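Local atomic coordinates of iodotyrosine deiodinase (Thermotoga neapolitana, PDB entry 6TYK), a protein that catalyses the reductive dehalogenation of iodotyrosines and other halotyrosines, using FMN as cofactor, to give L-tyrosine and free halide. Residues A[90-93]-A[94-97]; A[57-60]-A[61-64]. All coordinates share one frame; numbering follows the deposited sequence.

Contact 1 of 2, residues A[90-93]-A[94-97]; sequences WRKP and FLKE. With IYR (3-iodo-tyrosine), chain D.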
loop_
_atom_site.group_PDB
_atom_site.type_symbol
_atom_site.label_atom_id
_atom_site.label_comp_id
_atom_site.label_asym_id
_atom_site.label_seq_id
_atom_site.Cartn_x
_atom_site.Cartn_y
_atom_site.Cartn_z
ATOM N N TRP A 90 -0.993 -22.197 -14.186
ATOM C CA TRP A 90 -1.270 -22.473 -12.780
ATOM C C TRP A 90 -0.048 -22.946 -12.006
ATOM O O TRP A 90 -0.016 -22.842 -10.777
ATOM C CB TRP A 90 -2.411 -23.482 -12.645
ATOM C CG TRP A 90 -2.168 -24.791 -13.359
ATOM C CD1 TRP A 90 -2.488 -25.096 -14.647
ATOM C CD2 TRP A 90 -1.566 -25.967 -12.807
ATOM N NE1 TRP A 90 -2.115 -26.386 -14.937
ATOM C CE2 TRP A 90 -1.549 -26.944 -13.821
ATOM C CE3 TRP A 90 -1.043 -26.288 -11.554
ATOM C CZ2 TRP A 90 -1.023 -28.218 -13.622
ATOM C CZ3 TRP A 90 -0.530 -27.556 -11.355
ATOM C CH2 TRP A 90 -0.520 -28.505 -12.381
ATOM N N ARG A 91 0.950 -23.470 -12.712
ATOM C CA ARG A 91 2.191 -23.909 -12.072
ATOM C C ARG A 91 2.896 -22.708 -11.434
ATOM O O ARG A 91 2.944 -21.625 -12.022
ATOM C CB ARG A 91 3.125 -24.558 -13.091
ATOM N N LYS A 92 3.440 -22.898 -10.234
ATOM C CA LYS A 92 4.082 -21.807 -9.501
ATOM C C LYS A 92 5.459 -22.218 -8.992
ATOM O O LYS A 92 5.673 -22.356 -7.784
ATOM C CB LYS A 92 3.192 -21.345 -8.344
ATOM C CG LYS A 92 1.840 -20.777 -8.776
ATOM C CD LYS A 92 2.000 -19.612 -9.755
ATOM C CE LYS A 92 0.734 -19.399 -10.598
ATOM N NZ LYS A 92 0.969 -18.477 -11.751
ATOM N N PRO A 93 6.409 -22.407 -9.914
ATOM C CA PRO A 93 7.748 -22.856 -9.504
ATOM C C PRO A 93 8.478 -21.873 -8.582
ATOM O O PRO A 93 9.359 -22.303 -7.840
ATOM C CB PRO A 93 8.492 -23.034 -10.835
ATOM C CG PRO A 93 7.666 -22.320 -11.870
ATOM C CD PRO A 93 6.256 -22.336 -11.377
ATOM N N PHE A 94 8.125 -20.590 -8.603
ATOM C CA PHE A 94 8.800 -19.650 -7.705
ATOM C C PHE A 94 8.520 -19.947 -6.236
ATOM O O PHE A 94 9.286 -19.545 -5.367
ATOM C CB PHE A 94 8.491 -18.183 -8.031
ATOM C CG PHE A 94 7.028 -17.851 -8.099
ATOM C CD1 PHE A 94 6.277 -17.688 -6.950
ATOM C CD2 PHE A 94 6.419 -17.641 -9.320
ATOM C CE1 PHE A 94 4.932 -17.350 -7.023
ATOM C CE2 PHE A 94 5.076 -17.311 -9.398
ATOM C CZ PHE A 94 4.333 -17.160 -8.251
ATOM N N LEU A 95 7.435 -20.662 -5.962
ATOM C CA LEU A 95 7.107 -21.011 -4.581
ATOM C C LEU A 95 8.046 -22.093 -4.051
ATOM O O LEU A 95 8.133 -22.312 -2.836
ATOM C CB LEU A 95 5.646 -21.453 -4.472
ATOM C CG LEU A 95 4.616 -20.344 -4.713
ATOM C CD1 LEU A 95 3.209 -20.920 -4.672
ATOM C CD2 LEU A 95 4.757 -19.199 -3.706
ATOM N N LYS A 96 8.752 -22.751 -4.968
ATOM C CA LYS A 96 9.817 -23.682 -4.615
ATOM C C LYS A 96 11.199 -23.043 -4.737
ATOM O O LYS A 96 12.040 -23.237 -3.862
ATOM C CB LYS A 96 9.751 -24.937 -5.494
ATOM C CG LYS A 96 10.950 -25.873 -5.353
ATOM C CD LYS A 96 10.774 -27.118 -6.213
ATOM C CE LYS A 96 12.022 -27.989 -6.211
ATOM N NZ LYS A 96 12.434 -28.372 -4.832
ATOM N N GLU A 97 11.437 -22.287 -5.811
ATOM C CA GLU A 97 12.776 -21.744 -6.067
ATOM C C GLU A 97 13.197 -20.635 -5.107
ATOM O O GLU A 97 14.359 -20.566 -4.698
ATOM C CB GLU A 97 12.898 -21.229 -7.503
ATOM C CG GLU A 97 12.659 -22.287 -8.579
ATOM C CD GLU A 97 13.659 -23.438 -8.537
ATOM O OE1 GLU A 97 13.383 -24.449 -7.850
ATOM O OE2 GLU A 97 14.713 -23.336 -9.207
HETATM N N IYR D . -2.853 -15.690 -9.073
HETATM C CA IYR D . -2.855 -16.116 -10.449
HETATM C CB IYR D . -3.418 -15.119 -11.476
HETATM C CC IYR D . -2.859 -13.739 -11.426
HETATM C CD IYR D . -3.584 -12.736 -10.783
HETATM C CE IYR D . -3.132 -11.417 -10.725
HETATM I IE IYR D . -4.238 -10.051 -9.737
HETATM C CF IYR D . -1.925 -11.094 -11.351
HETATM O OF IYR D . -1.409 -9.831 -11.351
HETATM C CG IYR D . -1.170 -12.090 -11.998
HETATM C CH IYR D . -1.646 -13.397 -12.046
HETATM C C IYR D . -1.468 -16.504 -10.930
HETATM O O IYR D . -1.152 -17.048 -11.988
HETATM O OXT IYR D . -0.472 -16.202 -10.062
#

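Contact 2 of 2, residues A[57-60]-A[61-64]; sequences KGQI and RRVC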
loop_
_atom_site.group_PDB
_atom_site.type_symbol
_atom_site.label_atom_id
_atom_site.label_comp_id
_atom_site.label_asym_id
_atom_site.label_seq_id
_atom_site.Cartn_x
_atom_site.Cartn_y
_atom_site.Cartn_z
ATOM N N LYS A 57 7.444 -25.141 2.177
ATOM C CA LYS A 57 7.311 -24.436 0.906
ATOM C C LYS A 57 6.606 -25.323 -0.095
ATOM O O LYS A 57 5.775 -24.857 -0.859
ATOM C CB LYS A 57 8.674 -24.001 0.339
ATOM C CG LYS A 57 9.354 -22.914 1.158
ATOM C CD LYS A 57 10.503 -22.238 0.424
ATOM C CE LYS A 57 11.299 -23.194 -0.418
ATOM N NZ LYS A 57 12.550 -22.563 -0.912
ATOM N N GLY A 58 6.938 -26.610 -0.078
ATOM C CA GLY A 58 6.319 -27.549 -0.989
ATOM C C GLY A 58 4.829 -27.677 -0.738
ATOM O O GLY A 58 4.035 -27.726 -1.683
ATOM N N GLN A 59 4.440 -27.737 0.531
ATOM C CA GLN A 59 3.026 -27.812 0.881
ATOM C C GLN A 59 2.296 -26.562 0.417
ATOM O O GLN A 59 1.210 -26.642 -0.162
ATOM C CB GLN A 59 2.845 -28.002 2.386
ATOM C CG GLN A 59 3.360 -29.327 2.919
ATOM C CD GLN A 59 3.324 -29.384 4.433
ATOM O OE1 GLN A 59 3.769 -28.460 5.112
ATOM N NE2 GLN A 59 2.787 -30.470 4.969
ATOM N N ILE A 60 2.901 -25.403 0.657
ATOM C CA ILE A 60 2.305 -24.145 0.239
ATOM C C ILE A 60 2.185 -24.113 -1.277
ATOM O O ILE A 60 1.137 -23.762 -1.813
ATOM C CB ILE A 60 3.115 -22.945 0.755
ATOM C CG1 ILE A 60 2.955 -22.845 2.277
ATOM C CG2 ILE A 60 2.651 -21.649 0.091
ATOM C CD1 ILE A 60 3.844 -21.818 2.932
ATOM N N ARG A 61 3.245 -24.516 -1.966
ATOM C CA ARG A 61 3.227 -24.535 -3.422
ATOM C C ARG A 61 2.111 -25.409 -3.945
ATOM O O ARG A 61 1.362 -24.999 -4.820
ATOM C CB ARG A 61 4.550 -25.040 -3.985
ATOM C CG ARG A 61 4.557 -25.116 -5.506
ATOM C CD ARG A 61 5.962 -25.329 -6.029
ATOM N NE ARG A 61 6.607 -26.467 -5.383
ATOM C CZ ARG A 61 6.367 -27.731 -5.697
ATOM N NH1 ARG A 61 5.489 -28.020 -6.650
ATOM N NH2 ARG A 61 7.005 -28.701 -5.057
ATOM N N ARG A 62 2.009 -26.631 -3.432
ATOM C CA ARG A 62 1.016 -27.553 -3.963
ATOM C C ARG A 62 -0.418 -27.112 -3.683
ATOM O O ARG A 62 -1.289 -27.259 -4.542
ATOM C CB ARG A 62 1.289 -28.980 -3.485
ATOM C CG ARG A 62 2.577 -29.535 -4.076
ATOM C CD ARG A 62 2.793 -30.993 -3.723
ATOM N NE ARG A 62 3.079 -31.134 -2.306
ATOM C CZ ARG A 62 4.297 -31.094 -1.769
ATOM N NH1 ARG A 62 5.375 -30.953 -2.534
ATOM N NH2 ARG A 62 4.435 -31.208 -0.459
ATOM N N VAL A 63 -0.659 -26.559 -2.495
ATOM C CA VAL A 63 -1.987 -26.047 -2.174
ATOM C C VAL A 63 -2.336 -24.872 -3.095
ATOM O O VAL A 63 -3.449 -24.777 -3.623
ATOM C CB VAL A 63 -2.090 -25.652 -0.695
ATOM C CG1 VAL A 63 -3.331 -24.823 -0.446
ATOM C CG2 VAL A 63 -2.088 -26.905 0.160
ATOM N N CYS A 64 -1.370 -23.986 -3.306
ATOM C CA CYS A 64 -1.590 -22.863 -4.202
ATOM C C CYS A 64 -1.806 -23.326 -5.632
ATOM O O CYS A 64 -2.708 -22.846 -6.303
ATOM C CB CYS A 64 -0.432 -21.863 -4.116
ATOM S SG CYS A 64 -0.440 -20.970 -2.559
#

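Contact 1 of 2, residues A[90-93]-A[94-97]
Lys92 and Phe94 lie side by side and point the same way, with the aliphatic run of the lysine against the far end of the ring: Lys92 CD is 3.7 Å from Phe94 CZ, and Lys92 CB sits over one ring face. The phenylalanine reaches this position because its CG stands between its own backbone N and carbonyl carbon (chi1 54°), which turns the ring back along the chain toward the lysine. Next to it Leu95 packs through one branch, CD1 lying 3.7 Å from Lys92 CB. This is the close-packed side. Tyr138 meets the Phe94 ring edge-to-face, and Pro163 of strand 156-165 touches both Phe94 and Leu95, so apolar residues suit both places.

The lysine then bends at chi2 and carries its amine away from the Phe94 ring to the substrate. NZ donates to carboxylate atom O of 3-iodo-tyrosine over 2.6 Å, a short bond, as expected if an ammonium meets a carboxylate, and it also donates to the carbonyl of Thr89.

Backbone bonds start the helix. Leu95 N reaches Lys92 O at 3.0 Å, while Pro93 O takes two donors: Glu97 N in the carbonyl plane at 2.9 Å, and Lys96 N from well above it. Proline, having no N-H to give, suits the position just ahead of Phe94.

The opposite character appears at Pro93 and Lys96, both exposed. The Lys96 side chain is extended up to its last torsion and leads its amine away from the loop; its CB alone nears Pro93 O, at 3.5 Å. A short helix start thus follows directly on Lys92, which, with Glu68 and Tyr72, grips the amino-acid end of the ligand in the halotyrosine site of this nitroreductase-family enzyme.

Contact 2 of 2, residues A[57-60]-A[61-64]
Four backbone hydrogen bonds join Lys57, Gly58, Gln59 and Ile60 to Arg61, Arg62, Val63 and Cys64 in turn, each residue's carbonyl receiving the N-H of the residue four places on. They are nearly uniform: Arg61 N lies 2.8 Å from Lys57 O, and the other three are only slightly longer. The amine of Lys57 looks beyond these turns: Lys57 NZ forms a salt bridge with Glu54 and bonds to the carbonyl of Ala98, which gives this buried amine its partners.

Arg62 stays close to the preceding turn. With CG anti to its carbonyl carbon (chi1 -67°) and a further bend at chi3, the chain folds back until the guanidinium lies flat above the peptide after Gly58. Gly58 O stands 3.4 Å above the plane, over its centre, and Gln59 N is also over a face. The guanidinium makes no hydrogen bond to that oxygen, which meets the flat of the group and is taken by Arg62 N. Glycine suits the place because it has no side chain to intrude where Arg62 NH1 passes. Arg61 NH2 comes near it too, the Arg61 guanidinium lying obliquely to Gly58 CA.

Regular i to i+4 pairing of this kind marks an alpha-helix, here 54-74, which further along carries the substrate-binding Glu68 and Tyr72.

Outward from the backbone come looser side-chain contacts. Ile60 CG2 approaches Cys64 SG at 4.1 Å one turn on, and both residues are buried: Ile60 also packs on Val51 of strand 46-51, Cys64 on Leu95 and Val146. Val63 brings CG2 to 3.3 Å from Gln59 O, its branched side chain suiting a place against Leu149 of helix 143-149. Gln59, which also touches Leu149, brings CG to 4.0 Å from Arg62 NH2, with the amide and guanidinium planes 60° apart.

From the N terminus the chain first forms contact 2, early in helix 54-74, and closes it before contact 1 opens; the two follow in series, neither nested nor crossed. Contact 2 joins successive turns and contact 1 joins a loop to the helix it leads into; neither closes a long loop. Between them the chain finishes that helix, passes through helix 77-85 and turns back, so the loop and short helix of contact 1 come to lie against contact 2, their centres about 9 Å apart. Lys57 NZ probably donates to Lys96 O at 3.1 Å, and Arg61 packs against Lys92 and Lys96. Helix 54-74 is thereby tied to the entry into helix 94-97, beside the substrate site.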